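Local structure of protein A6 homolog (Fowlpox virus, 6BR8) at residues N57-I62 with F84-E89; K6-I11 with I62-N67; I218-T223 with V235-I240. The protein binds phospholipids through its C-terminal part, the region described here, and probably plays an essential role in the transition from immature to mature virions. One frame throughout, in Å; residues are numbered along the deposited sequence.

Overall arrangement
Contacts 1 and 2 are neighbours on helix 58-66 and share Ile62; their centres lie about 13 Å apart and their segments alternate along the chain, in the order 6-11, 57-62, 62-67 and 84-89. Contact 3 comes later, between helices 212-225 and 237-249. Its centre is about 26 Å from that of contact 1 and about 31 Å from that of contact 2, on the opposite side of the chain's centre from contact 2. This largely helical C-terminal region holds several phospholipids. Contacts 1 and 3 each line a pocket for a different bound phosphatidylethanolamine, whereas contact 2 packs the N-terminal helix of the construct, 5-26, against helix 58-66, which lines the lipid site of contact 1.

Contact 1 of 3, residues N57-I62 with F84-E89; sequences NYIIKI and FSFSKE. With 6OU ([(2~{R})-1-[2-azanylethoxy(oxidanyl)phosphoryl]oxy-3-hexadecanoyloxy-propan-2-yl] (~{Z})-octadec-9-enoate), chain E.
Ile59 is the bump in this contact, and the hollow it fills lies between Phe84 and Phe86, where the chain passes toward helix 88-98. Its two branches serve different residues. CG2, anti to the backbone N, meets Phe84, with Ile59 CG2 3.8 Å from Phe84 CD1 and the two side chains crossing at about a right angle. The longer branch ends against the other aromatic residue, Ile59 CD1 lying 3.8 Å from Phe86 CD2, and the same methyl rests on the backbone between the rings, 3.7 Å from Phe84 O. The next residue, Ile60, lays CG1 against the root of the Phe84 side chain, 3.8 Å from Phe84 CB. Tyr58 adds a looser contact: its CB sits at the edge of the Phe86 ring, near the ring plane and 4.3 Å from Phe86 CZ.

CG of Phe86 stands between the backbone N and the carbonyl carbon (chi1 58°), and the ring beyond it comes nearer helix 58-66. One face of this ring carries the palmitoyl chain of a bound phosphatidylethanolamine, whose C11 lies 3.5 Å above the plane of Phe86, over its centre. The same acyl chain runs on past Ile59, with C08 of the lipid 3.9 Å from Ile59 CG1, and on to the Tyr58 ring. The oleoyl chain passes Phe84 instead. Ser85 turns its hydroxyl to Lys81 O, in helix 74-84, where it is hydrogen-bonded.

Between the two segments the fit is made mostly by methyl, methylene and ring carbons, with Phe84 O the backbone exception. This apolar junction continues directly into the surface that the acyl chains touch, consistent with lipid tails held by apolar contact.

Contact 2 of 3, residues K6-I11 with I62-N67; sequences KDTNEI and IIALFN
Thr8 and Ile11, one turn apart on helix 5-26, pack against Ile62, Ala64 and Leu65 in a helix-helix crossing that is close to perpendicular: the segment axes make an angle of 101° and approach to 9.5 Å. Leu65 supplies the main projection, its CG anti to the carbonyl carbon and beside the backbone N (chi1 -76°). Its two methyls divide between the residues of the opposing helix. CD2 presses on the start of the Thr8 side chain, with Leu65 CD2 3.7 Å from Thr8 CB, and comes still nearer to the backbone, 3.4 Å from Thr8 O. The other methyl faces Ile11, Leu65 CD1 standing 4.0 Å from Ile11 CG2, where the side chains meet at a slant.

Beside this pair, Thr8 CG2 reaches the small Ala64, 4.1 Å from Ala64 CB. The long branch of Ile11 serves the remaining partner: Ile11 CD1 lies 4.0 Å from Ile62 CG1, and the two side chains cross at about a right angle. Although Ile62 starts out pointing away from helix 5-26, its CG1 is the atom Ile11 meets; Ile62 also belongs to two of the phosphatidylethanolamine pockets.

Further out, the same helix pair is extended by Tyr58 and Lys61, both of which pack on Ile11. Lys61 also offers its backbone, its carbonyl oxygen packing on the Thr8 methyl. The Thr8 hydroxyl is hydrogen-bonded to Met4 O, just before helix 5-26, while CG2 and CB make the packing contacts; the side chain of Ala64 in turn touches Met4. Near the end of helix 58-66, the backbone oxygen Phe66 O is hydrogen-bonded to Arg197 NH1.

Contact 3 of 3, residues I218-T223 with V235-I240; sequences IVQCIT and VDIEFI. With 6OU ([(2~{R})-1-[2-azanylethoxy(oxidanyl)phosphoryl]oxy-3-hexadecanoyloxy-propan-2-yl] (~{Z})-octadec-9-enoate), chain C.
The backbones of Gln220 and Ile237 come together where the N-terminal end of helix 237-249 meets the flank of helix 212-225, their CA atoms 5.7 Å apart. Gln220 bridges the two with both ends of its amide. Its CG is anti to the backbone N, and a bend at chi2 (75°) turns CD toward segment 235-240. Gln220 OE1 accepts from Ile237 N at 3.0 Å, while Gln220 NE2 donates to Val235 O at 3.1 Å in a nearly straight bond (166°), with Val235 O in the Gln220 amide plane. The amide thus grips the backbone before and after Asp236, and Asp224 OD1 holds NE2 as well, so that its rotation is fixed from several directions.

Asp236 is the N-cap of helix 237-249: Phe239 N donates to Asp236 OD1 at 2.9 Å, from above the carboxylate plane. A water donates to the same oxygen and accepts from Glu238 N. This helix start follows the short strand 228-230 and the loop after it, which return the chain to helix 212-225.

Behind the polar bridge lies an apolar layer. Thr223 and Ile237 meet tip to tip, Thr223 CG2 being 3.6 Å from Ile237 CD1, and Val219 CG1 adds a contact at 3.9 Å to that same Ile237 CD1. The Thr223 hydroxyl donates to Gln220 O, and Thr223 CG2 also lies 3.6 Å from C07 of the palmitoyl chain of a phosphatidylethanolamine. Val219, Ile222 and Ile240 line the same lipid.

Contact 1 of 3, residues N57-I62 with F84-E89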
loop_
_atom_site.group_PDB
_atom_site.type_symbol
_atom_site.label_atom_id
_atom_site.label_comp_id
_atom_site.label_asym_id
_atom_site.label_seq_id
_atom_site.Cartn_x
_atom_site.Cartn_y
_atom_site.Cartn_z
ATOM N N ASN A 57 -0.042 9.514 13.893
ATOM C CA ASN A 57 1.163 8.742 14.151
ATOM C C ASN A 57 1.101 7.338 13.559
ATOM O O ASN A 57 1.984 6.525 13.837
ATOM C CB ASN A 57 1.422 8.675 15.654
ATOM C CG ASN A 57 2.048 9.949 16.186
ATOM O OD1 ASN A 57 2.794 10.627 15.478
ATOM N ND2 ASN A 57 1.712 10.305 17.417
ATOM N N TYR A 58 0.096 7.048 12.729
ATOM C CA TYR A 58 -0.135 5.677 12.295
ATOM C C TYR A 58 1.093 5.100 11.606
ATOM O O TYR A 58 1.400 3.913 11.762
ATOM C CB TYR A 58 -1.346 5.601 11.364
ATOM C CG TYR A 58 -1.936 4.212 11.340
ATOM C CD1 TYR A 58 -2.736 3.752 12.385
ATOM C CD2 TYR A 58 -1.666 3.358 10.314
ATOM C CE1 TYR A 58 -3.258 2.491 12.367
ATOM C CE2 TYR A 58 -2.165 2.070 10.304
ATOM C CZ TYR A 58 -2.968 1.652 11.325
ATOM O OH TYR A 58 -3.488 0.390 11.315
ATOM N N ILE A 59 1.823 5.922 10.853
ATOM C CA ILE A 59 2.938 5.361 10.099
ATOM C C ILE A 59 4.043 4.967 11.063
ATOM O O ILE A 59 4.644 3.891 10.948
ATOM C CB ILE A 59 3.452 6.334 9.014
ATOM C CG1 ILE A 59 2.458 6.433 7.853
ATOM C CG2 ILE A 59 4.811 5.876 8.497
ATOM C CD1 ILE A 59 2.611 7.685 6.993
ATOM N N ILE A 60 4.295 5.827 12.049
ATOM C CA ILE A 60 5.315 5.585 13.059
ATOM C C ILE A 60 4.963 4.371 13.909
ATOM O O ILE A 60 5.847 3.678 14.421
ATOM C CB ILE A 60 5.482 6.859 13.905
ATOM C CG1 ILE A 60 6.049 7.979 13.037
ATOM C CG2 ILE A 60 6.322 6.595 15.131
ATOM C CD1 ILE A 60 6.007 9.331 13.690
ATOM N N LYS A 61 3.674 4.096 14.083
ATOM C CA LYS A 61 3.271 2.869 14.760
ATOM C C LYS A 61 3.531 1.649 13.890
ATOM O O LYS A 61 3.829 0.568 14.409
ATOM C CB LYS A 61 1.800 2.964 15.160
ATOM C CG LYS A 61 1.550 4.078 16.180
ATOM C CD LYS A 61 0.065 4.295 16.439
ATOM C CE LYS A 61 -0.129 5.394 17.460
ATOM N NZ LYS A 61 -1.552 5.656 17.755
ATOM N N ILE A 62 3.457 1.804 12.570
ATOM C CA ILE A 62 3.842 0.704 11.700
ATOM C C ILE A 62 5.345 0.473 11.771
ATOM O O ILE A 62 5.794 -0.666 11.903
ATOM C CB ILE A 62 3.354 0.953 10.263
ATOM C CG1 ILE A 62 1.819 0.940 10.236
ATOM C CG2 ILE A 62 3.859 -0.128 9.366
ATOM C CD1 ILE A 62 1.219 1.078 8.896
ATOM N N PHE A 84 7.533 11.343 9.588
ATOM C CA PHE A 84 6.455 10.471 9.143
ATOM C C PHE A 84 5.072 10.836 9.688
ATOM O O PHE A 84 4.074 10.242 9.252
ATOM C CB PHE A 84 6.800 9.020 9.503
ATOM C CG PHE A 84 8.004 8.477 8.756
ATOM C CD1 PHE A 84 7.860 7.920 7.492
ATOM C CD2 PHE A 84 9.271 8.526 9.317
ATOM C CE1 PHE A 84 8.965 7.417 6.804
ATOM C CE2 PHE A 84 10.380 8.021 8.637
ATOM C CZ PHE A 84 10.228 7.469 7.383
ATOM N N SER A 85 4.961 11.802 10.603
ATOM C CA SER A 85 3.639 12.174 11.073
ATOM C C SER A 85 2.967 13.042 10.023
ATOM O O SER A 85 3.601 13.904 9.410
ATOM C CB SER A 85 3.703 12.901 12.420
ATOM O OG SER A 85 4.390 14.133 12.320
ATOM N N PHE A 86 1.685 12.777 9.792
ATOM C CA PHE A 86 0.869 13.518 8.845
ATOM C C PHE A 86 -0.314 14.138 9.577
ATOM O O PHE A 86 -0.870 13.533 10.502
ATOM C CB PHE A 86 0.366 12.603 7.735
ATOM C CG PHE A 86 -0.432 11.431 8.241
ATOM C CD1 PHE A 86 -1.805 11.534 8.438
ATOM C CD2 PHE A 86 0.179 10.220 8.494
ATOM C CE1 PHE A 86 -2.535 10.456 8.906
ATOM C CE2 PHE A 86 -0.549 9.136 8.950
ATOM C CZ PHE A 86 -1.910 9.253 9.147
ATOM N N SER A 87 -0.717 15.336 9.162
ATOM C CA SER A 87 -1.815 16.018 9.827
ATOM C C SER A 87 -3.102 15.838 9.025
ATOM O O SER A 87 -3.107 15.282 7.923
ATOM C CB SER A 87 -1.501 17.501 10.008
ATOM O OG SER A 87 -1.353 18.141 8.757
ATOM N N LYS A 88 -4.211 16.310 9.605
ATOM C CA LYS A 88 -5.489 16.305 8.893
ATOM C C LYS A 88 -5.402 17.057 7.569
ATOM O O LYS A 88 -6.032 16.665 6.575
ATOM C CB LYS A 88 -6.586 16.916 9.771
ATOM C CG LYS A 88 -6.923 16.086 10.997
ATOM N N GLU A 89 -4.640 18.155 7.534
ATOM C CA GLU A 89 -4.514 18.915 6.298
ATOM C C GLU A 89 -3.518 18.261 5.355
ATOM O O GLU A 89 -3.622 18.427 4.137
ATOM C CB GLU A 89 -4.138 20.366 6.615
ATOM C CG GLU A 89 -3.458 21.202 5.506
HETATM C C05 6OU E . -1.961 2.668 5.604
HETATM C C06 6OU E . -0.963 3.815 5.719
HETATM C C07 6OU E . -1.483 5.026 6.484
HETATM C C08 6OU E . -0.890 6.328 5.941
HETATM C C09 6OU E . -1.917 7.454 5.790
HETATM C C10 6OU E . -1.628 8.407 4.639
HETATM C C11 6OU E . -1.254 9.791 5.155
HETATM C C12 6OU E . -0.239 10.508 4.267
HETATM C C13 6OU E . -0.907 11.460 3.279
HETATM C C14 6OU E . -0.110 12.749 3.144
HETATM C C15 6OU E . -0.038 13.231 1.699
HETATM C C16 6OU E . 0.654 14.585 1.651
HETATM O O17 6OU E . 0.935 15.089 0.619
HETATM O O18 6OU E . 0.955 15.220 2.858
HETATM C C19 6OU E . 2.138 15.959 2.839
HETATM C C20 6OU E . 2.935 15.618 4.096
HETATM C C21 6OU E . 4.383 16.035 3.876
HETATM O O22 6OU E . 4.408 17.421 4.011
HETATM P P23 6OU E . 5.610 18.106 4.906
HETATM O O24 6OU E . 6.050 19.399 4.243
HETATM O O25 6OU E . 6.777 17.149 5.004
HETATM O O26 6OU E . 5.045 18.425 6.420
HETATM C C27 6OU E . 5.948 18.767 7.430
HETATM C C28 6OU E . 5.163 18.735 8.737
HETATM N N29 6OU E . 5.264 17.417 9.338
HETATM O O30 6OU E . 2.850 14.244 4.356
HETATM C C31 6OU E . 3.689 13.768 5.367
HETATM O O32 6OU E . 3.609 14.219 6.457
HETATM C C33 6OU E . 4.709 12.669 5.065
HETATM C C34 6OU E . 4.294 11.284 5.554
HETATM C C35 6OU E . 4.124 10.289 4.408
HETATM C C36 6OU E . 5.393 9.497 4.097
HETATM C C37 6OU E . 5.134 8.322 3.155
HETATM C C38 6OU E . 6.433 7.664 2.709
HETATM C C39 6OU E . 6.251 6.735 1.511
HETATM C C40 6OU E . 6.229 5.251 1.884
HETATM C C41 6OU E . 7.365 4.800 2.376
HETATM C C42 6OU E . 7.288 4.636 3.895
#

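Contact 2 of 3, residues K6-I11 with I62-N67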
loop_
_atom_site.group_PDB
_atom_site.type_symbol
_atom_site.label_atom_id
_atom_site.label_comp_id
_atom_site.label_asym_id
_atom_site.label_seq_id
_atom_site.Cartn_x
_atom_site.Cartn_y
_atom_site.Cartn_z
ATOM N N LYS A 6 -0.238 -2.058 22.949
ATOM C CA LYS A 6 -1.576 -2.367 22.470
ATOM C C LYS A 6 -1.901 -1.671 21.159
ATOM O O LYS A 6 -2.722 -2.183 20.386
ATOM C CD LYS A 6 -2.077 -4.150 24.670
ATOM C CE LYS A 6 -1.686 -4.810 25.992
ATOM N NZ LYS A 6 -1.030 -6.137 25.778
ATOM N N ASP A 7 -1.263 -0.532 20.870
ATOM C CA ASP A 7 -1.571 0.149 19.619
ATOM C C ASP A 7 -0.857 -0.525 18.449
ATOM O O ASP A 7 -1.421 -0.631 17.353
ATOM C CB ASP A 7 -1.235 1.641 19.745
ATOM N N THR A 8 0.368 -1.007 18.662
ATOM C CA THR A 8 0.962 -1.939 17.711
ATOM C C THR A 8 0.276 -3.302 17.747
ATOM O O THR A 8 0.354 -4.045 16.764
ATOM C CB THR A 8 2.471 -2.074 17.963
ATOM O OG1 THR A 8 2.710 -2.397 19.339
ATOM C CG2 THR A 8 3.185 -0.770 17.612
ATOM N N ASN A 9 -0.407 -3.641 18.847
ATOM C CA ASN A 9 -1.343 -4.762 18.813
ATOM C C ASN A 9 -2.571 -4.422 17.974
ATOM O O ASN A 9 -3.099 -5.284 17.265
ATOM C CB ASN A 9 -1.763 -5.161 20.233
ATOM C CG ASN A 9 -0.645 -5.833 21.005
ATOM O OD1 ASN A 9 0.285 -6.386 20.418
ATOM N ND2 ASN A 9 -0.735 -5.798 22.333
ATOM N N GLU A 10 -3.042 -3.176 18.042
ATOM C CA GLU A 10 -4.171 -2.771 17.210
ATOM C C GLU A 10 -3.884 -3.021 15.735
ATOM O O GLU A 10 -4.748 -3.504 14.995
ATOM C CB GLU A 10 -4.494 -1.292 17.449
ATOM C CG GLU A 10 -5.763 -0.794 16.759
ATOM C CD GLU A 10 -5.725 0.704 16.476
ATOM O OE1 GLU A 10 -5.983 1.495 17.411
ATOM O OE2 GLU A 10 -5.428 1.087 15.322
ATOM N N ILE A 11 -2.660 -2.725 15.298
ATOM C CA ILE A 11 -2.330 -2.816 13.882
ATOM C C ILE A 11 -2.252 -4.267 13.431
ATOM O O ILE A 11 -2.743 -4.618 12.353
ATOM C CB ILE A 11 -1.025 -2.050 13.597
ATOM C CG1 ILE A 11 -1.226 -0.569 13.922
ATOM C CG2 ILE A 11 -0.602 -2.224 12.148
ATOM C CD1 ILE A 11 -0.019 0.276 13.671
ATOM N N ILE A 62 3.457 1.804 12.570
ATOM C CA ILE A 62 3.842 0.704 11.700
ATOM C C ILE A 62 5.345 0.473 11.771
ATOM O O ILE A 62 5.794 -0.666 11.903
ATOM C CB ILE A 62 3.354 0.953 10.263
ATOM C CG1 ILE A 62 1.819 0.940 10.236
ATOM C CG2 ILE A 62 3.859 -0.128 9.366
ATOM C CD1 ILE A 62 1.219 1.078 8.896
ATOM N N ILE A 63 6.151 1.540 11.715
ATOM C CA ILE A 63 7.588 1.370 11.909
ATOM C C ILE A 63 7.874 0.660 13.230
ATOM O O ILE A 63 8.755 -0.208 13.303
ATOM C CB ILE A 63 8.335 2.714 11.842
ATOM C CG1 ILE A 63 8.274 3.347 10.448
ATOM C CG2 ILE A 63 9.782 2.560 12.341
ATOM C CD1 ILE A 63 8.749 4.745 10.389
ATOM N N ALA A 64 7.115 0.989 14.289
ATOM C CA ALA A 64 7.424 0.448 15.610
ATOM C C ALA A 64 7.152 -1.051 15.728
ATOM O O ALA A 64 7.679 -1.687 16.647
ATOM C CB ALA A 64 6.649 1.201 16.692
ATOM N N LEU A 65 6.326 -1.626 14.851
ATOM C CA LEU A 65 6.208 -3.079 14.802
ATOM C C LEU A 65 7.533 -3.716 14.436
ATOM O O LEU A 65 7.867 -4.808 14.918
ATOM C CB LEU A 65 5.163 -3.511 13.781
ATOM C CG LEU A 65 3.676 -3.410 14.042
ATOM C CD1 LEU A 65 3.031 -3.819 12.737
ATOM C CD2 LEU A 65 3.319 -4.346 15.182
ATOM N N PHE A 66 8.289 -3.058 13.560
ATOM C CA PHE A 66 9.507 -3.617 13.002
ATOM C C PHE A 66 10.745 -3.217 13.766
ATOM O O PHE A 66 11.791 -3.828 13.569
ATOM C CB PHE A 66 9.648 -3.188 11.549
ATOM C CG PHE A 66 8.521 -3.650 10.704
ATOM C CD1 PHE A 66 7.608 -2.751 10.204
ATOM C CD2 PHE A 66 8.375 -5.011 10.420
ATOM C CE1 PHE A 66 6.559 -3.177 9.438
ATOM C CE2 PHE A 66 7.320 -5.459 9.640
ATOM C CZ PHE A 66 6.410 -4.529 9.147
ATOM N N ASN A 67 10.659 -2.203 14.602
ATOM C CA ASN A 67 11.770 -1.792 15.430
ATOM C C ASN A 67 11.223 -1.708 16.857
ATOM O O ASN A 67 10.723 -0.668 17.307
ATOM C CB ASN A 67 12.378 -0.478 14.935
ATOM C CG ASN A 67 13.566 -0.060 15.739
ATOM O OD1 ASN A 67 13.881 -0.657 16.764
ATOM N ND2 ASN A 67 14.288 0.926 15.239
#

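Contact 3 of 3, residues I218-T223 with V235-I240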
loop_
_atom_site.group_PDB
_atom_site.type_symbol
_atom_site.label_atom_id
_atom_site.label_comp_id
_atom_site.label_asym_id
_atom_site.label_seq_id
_atom_site.Cartn_x
_atom_site.Cartn_y
_atom_site.Cartn_z
ATOM N N ILE A 218 9.850 -0.799 -15.861
ATOM C CA ILE A 218 8.552 -1.467 -15.852
ATOM C C ILE A 218 7.458 -0.511 -15.407
ATOM O O ILE A 218 6.446 -0.339 -16.096
ATOM C CB ILE A 218 8.597 -2.700 -14.939
ATOM C CG1 ILE A 218 9.303 -3.859 -15.640
ATOM C CG2 ILE A 218 7.192 -3.064 -14.479
ATOM C CD1 ILE A 218 9.509 -5.038 -14.735
ATOM N N VAL A 219 7.628 0.106 -14.231
ATOM C CA VAL A 219 6.562 0.963 -13.735
ATOM C C VAL A 219 6.362 2.176 -14.644
ATOM O O VAL A 219 5.224 2.581 -14.911
ATOM C CB VAL A 219 6.844 1.341 -12.276
ATOM C CG1 VAL A 219 5.740 2.223 -11.714
ATOM C CG2 VAL A 219 6.957 0.051 -11.468
ATOM N N GLN A 220 7.446 2.739 -15.184
ATOM C CA GLN A 220 7.288 3.877 -16.077
ATOM C C GLN A 220 6.532 3.480 -17.334
ATOM O O GLN A 220 5.734 4.268 -17.860
ATOM C CB GLN A 220 8.646 4.473 -16.461
ATOM C CG GLN A 220 8.501 5.689 -17.416
ATOM C CD GLN A 220 8.028 6.922 -16.671
ATOM O OE1 GLN A 220 8.643 7.332 -15.696
ATOM N NE2 GLN A 220 6.911 7.498 -17.104
ATOM N N CYS A 221 6.809 2.284 -17.864
ATOM C CA CYS A 221 6.103 1.823 -19.051
ATOM C C CYS A 221 4.651 1.524 -18.759
ATOM O O CYS A 221 3.835 1.552 -19.679
ATOM C CB CYS A 221 6.774 0.581 -19.640
ATOM S SG CYS A 221 8.302 0.977 -20.479
ATOM N N ILE A 222 4.310 1.247 -17.505
ATOM C CA ILE A 222 2.907 1.118 -17.145
ATOM C C ILE A 222 2.242 2.481 -17.163
ATOM O O ILE A 222 1.184 2.662 -17.779
ATOM C CB ILE A 222 2.759 0.434 -15.771
ATOM C CG1 ILE A 222 3.258 -1.023 -15.826
ATOM C CG2 ILE A 222 1.297 0.494 -15.299
ATOM C CD1 ILE A 222 3.261 -1.730 -14.439
ATOM N N THR A 223 2.864 3.472 -16.510
ATOM C CA THR A 223 2.231 4.786 -16.481
ATOM C C THR A 223 2.160 5.384 -17.866
ATOM O O THR A 223 1.204 6.092 -18.163
ATOM C CB THR A 223 2.943 5.752 -15.519
ATOM O OG1 THR A 223 4.180 6.209 -16.079
ATOM C CG2 THR A 223 3.200 5.079 -14.202
ATOM N N VAL A 235 3.993 11.555 -15.776
ATOM C CA VAL A 235 4.455 11.191 -14.450
ATOM C C VAL A 235 5.904 10.745 -14.590
ATOM O O VAL A 235 6.255 10.041 -15.547
ATOM C CB VAL A 235 3.541 10.102 -13.853
ATOM C CG1 VAL A 235 4.032 9.599 -12.520
ATOM C CG2 VAL A 235 2.144 10.665 -13.667
ATOM N N ASP A 236 6.763 11.211 -13.682
ATOM C CA ASP A 236 8.185 10.858 -13.703
ATOM C C ASP A 236 8.441 9.847 -12.578
ATOM O O ASP A 236 8.700 10.203 -11.421
ATOM C CB ASP A 236 9.036 12.122 -13.589
ATOM C CG ASP A 236 10.529 11.871 -13.794
ATOM O OD1 ASP A 236 11.024 10.759 -13.491
ATOM O OD2 ASP A 236 11.219 12.819 -14.230
ATOM N N ILE A 237 8.404 8.564 -12.934
ATOM C CA ILE A 237 8.571 7.515 -11.936
ATOM C C ILE A 237 9.929 7.632 -11.252
ATOM O O ILE A 237 10.037 7.542 -10.015
ATOM C CB ILE A 237 8.382 6.131 -12.576
ATOM C CG1 ILE A 237 6.967 5.995 -13.128
ATOM C CG2 ILE A 237 8.607 5.047 -11.523
ATOM C CD1 ILE A 237 5.890 6.104 -12.004
ATOM N N GLU A 238 10.994 7.774 -12.046
ATOM C CA GLU A 238 12.335 7.905 -11.478
ATOM C C GLU A 238 12.356 9.008 -10.427
ATOM O O GLU A 238 12.758 8.786 -9.281
ATOM C CB GLU A 238 13.359 8.168 -12.601
ATOM C CG GLU A 238 14.790 8.587 -12.181
ATOM C CD GLU A 238 15.584 7.451 -11.532
ATOM O OE1 GLU A 238 15.400 6.296 -11.932
ATOM O OE2 GLU A 238 16.435 7.711 -10.672
ATOM N N PHE A 239 11.820 10.173 -10.758
ATOM C CA PHE A 239 11.830 11.266 -9.793
ATOM C C PHE A 239 11.001 10.949 -8.546
ATOM O O PHE A 239 11.404 11.284 -7.428
ATOM C CB PHE A 239 11.315 12.529 -10.446
ATOM C CG PHE A 239 11.010 13.589 -9.469
ATOM C CD1 PHE A 239 12.032 14.369 -8.959
ATOM C CD2 PHE A 239 9.711 13.821 -9.057
ATOM C CE1 PHE A 239 11.759 15.371 -8.050
ATOM C CE2 PHE A 239 9.436 14.814 -8.158
ATOM C CZ PHE A 239 10.457 15.591 -7.650
ATOM N N ILE A 240 9.832 10.333 -8.711
ATOM C CA ILE A 240 9.042 9.960 -7.546
ATOM C C ILE A 240 9.815 8.994 -6.661
ATOM O O ILE A 240 9.814 9.115 -5.425
ATOM C CB ILE A 240 7.702 9.346 -7.981
ATOM C CG1 ILE A 240 6.802 10.416 -8.605
ATOM C CG2 ILE A 240 7.043 8.635 -6.771
ATOM C CD1 ILE A 240 5.540 9.866 -9.211
HETATM C C01 6OU C . 3.686 -2.639 -9.330
HETATM C C02 6OU C . 2.556 -2.088 -10.200
HETATM C C03 6OU C . 2.897 -0.741 -10.837
HETATM C C04 6OU C . 1.670 0.148 -11.061
HETATM C C05 6OU C . 2.035 1.509 -11.654
HETATM C C06 6OU C . 1.079 2.626 -11.232
HETATM C C07 6OU C . 1.809 3.961 -11.083
HETATM C C08 6OU C . 0.881 5.153 -11.309
HETATM C C09 6OU C . 1.524 6.486 -10.918
HETATM C C10 6OU C . 0.831 7.124 -9.718
HETATM C C11 6OU C . 1.594 8.330 -9.188
HETATM C C12 6OU C . 0.728 9.582 -9.251
HETATM C C13 6OU C . 1.007 10.538 -8.101
HETATM C C14 6OU C . 1.222 11.946 -8.627
HETATM C C15 6OU C . 2.596 12.135 -9.252
HETATM C C16 6OU C . 3.300 13.264 -8.516
HETATM O O17 6OU C . 2.776 13.716 -7.562
HETATM O O18 6OU C . 4.531 13.766 -8.940
HETATM C C19 6OU C . 5.451 13.936 -7.900
HETATM C C20 6OU C . 5.354 15.378 -7.416
HETATM C C21 6OU C . 6.028 16.294 -8.441
HETATM O O22 6OU C . 5.020 16.934 -9.182
HETATM O O24 6OU C . 5.197 19.404 -8.492
HETATM O O25 6OU C . 4.029 18.843 -10.550
HETATM O O26 6OU C . 6.575 18.699 -10.599
HETATM C C27 6OU C . 7.013 17.714 -11.493
HETATM N N29 6OU C . 8.835 16.077 -11.771
HETATM O O30 6OU C . 5.888 15.579 -6.125
HETATM C C31 6OU C . 6.684 14.595 -5.512
HETATM O O32 6OU C . 7.831 14.496 -5.775
HETATM C C33 6OU C . 6.113 13.671 -4.435
HETATM C C34 6OU C . 5.982 12.220 -4.879
HETATM C C35 6OU C . 5.082 11.442 -3.928
HETATM C C36 6OU C . 3.829 10.903 -4.602
HETATM C C37 6OU C . 3.740 9.391 -4.460
HETATM C C38 6OU C . 2.434 8.849 -5.025
HETATM C C39 6OU C . 1.732 7.949 -4.010
HETATM C C40 6OU C . 0.900 6.849 -4.664
HETATM C C41 6OU C . -0.263 7.281 -5.110
HETATM C C42 6OU C . -0.795 6.433 -6.270
HETATM C C43 6OU C . -0.684 4.925 -6.026
HETATM C C44 6OU C . -0.250 4.153 -7.278
HETATM C C45 6OU C . 0.758 3.029 -6.994
HETATM C C46 6OU C . 0.241 1.992 -5.998
HETATM C C47 6OU C . 1.163 0.781 -5.918
HETATM C C48 6OU C . 0.677 -0.266 -4.922
HETATM C C49 6OU C . 1.755 -1.284 -4.560
HETATM O O HOH W 1 10.851 8.040 -14.924
#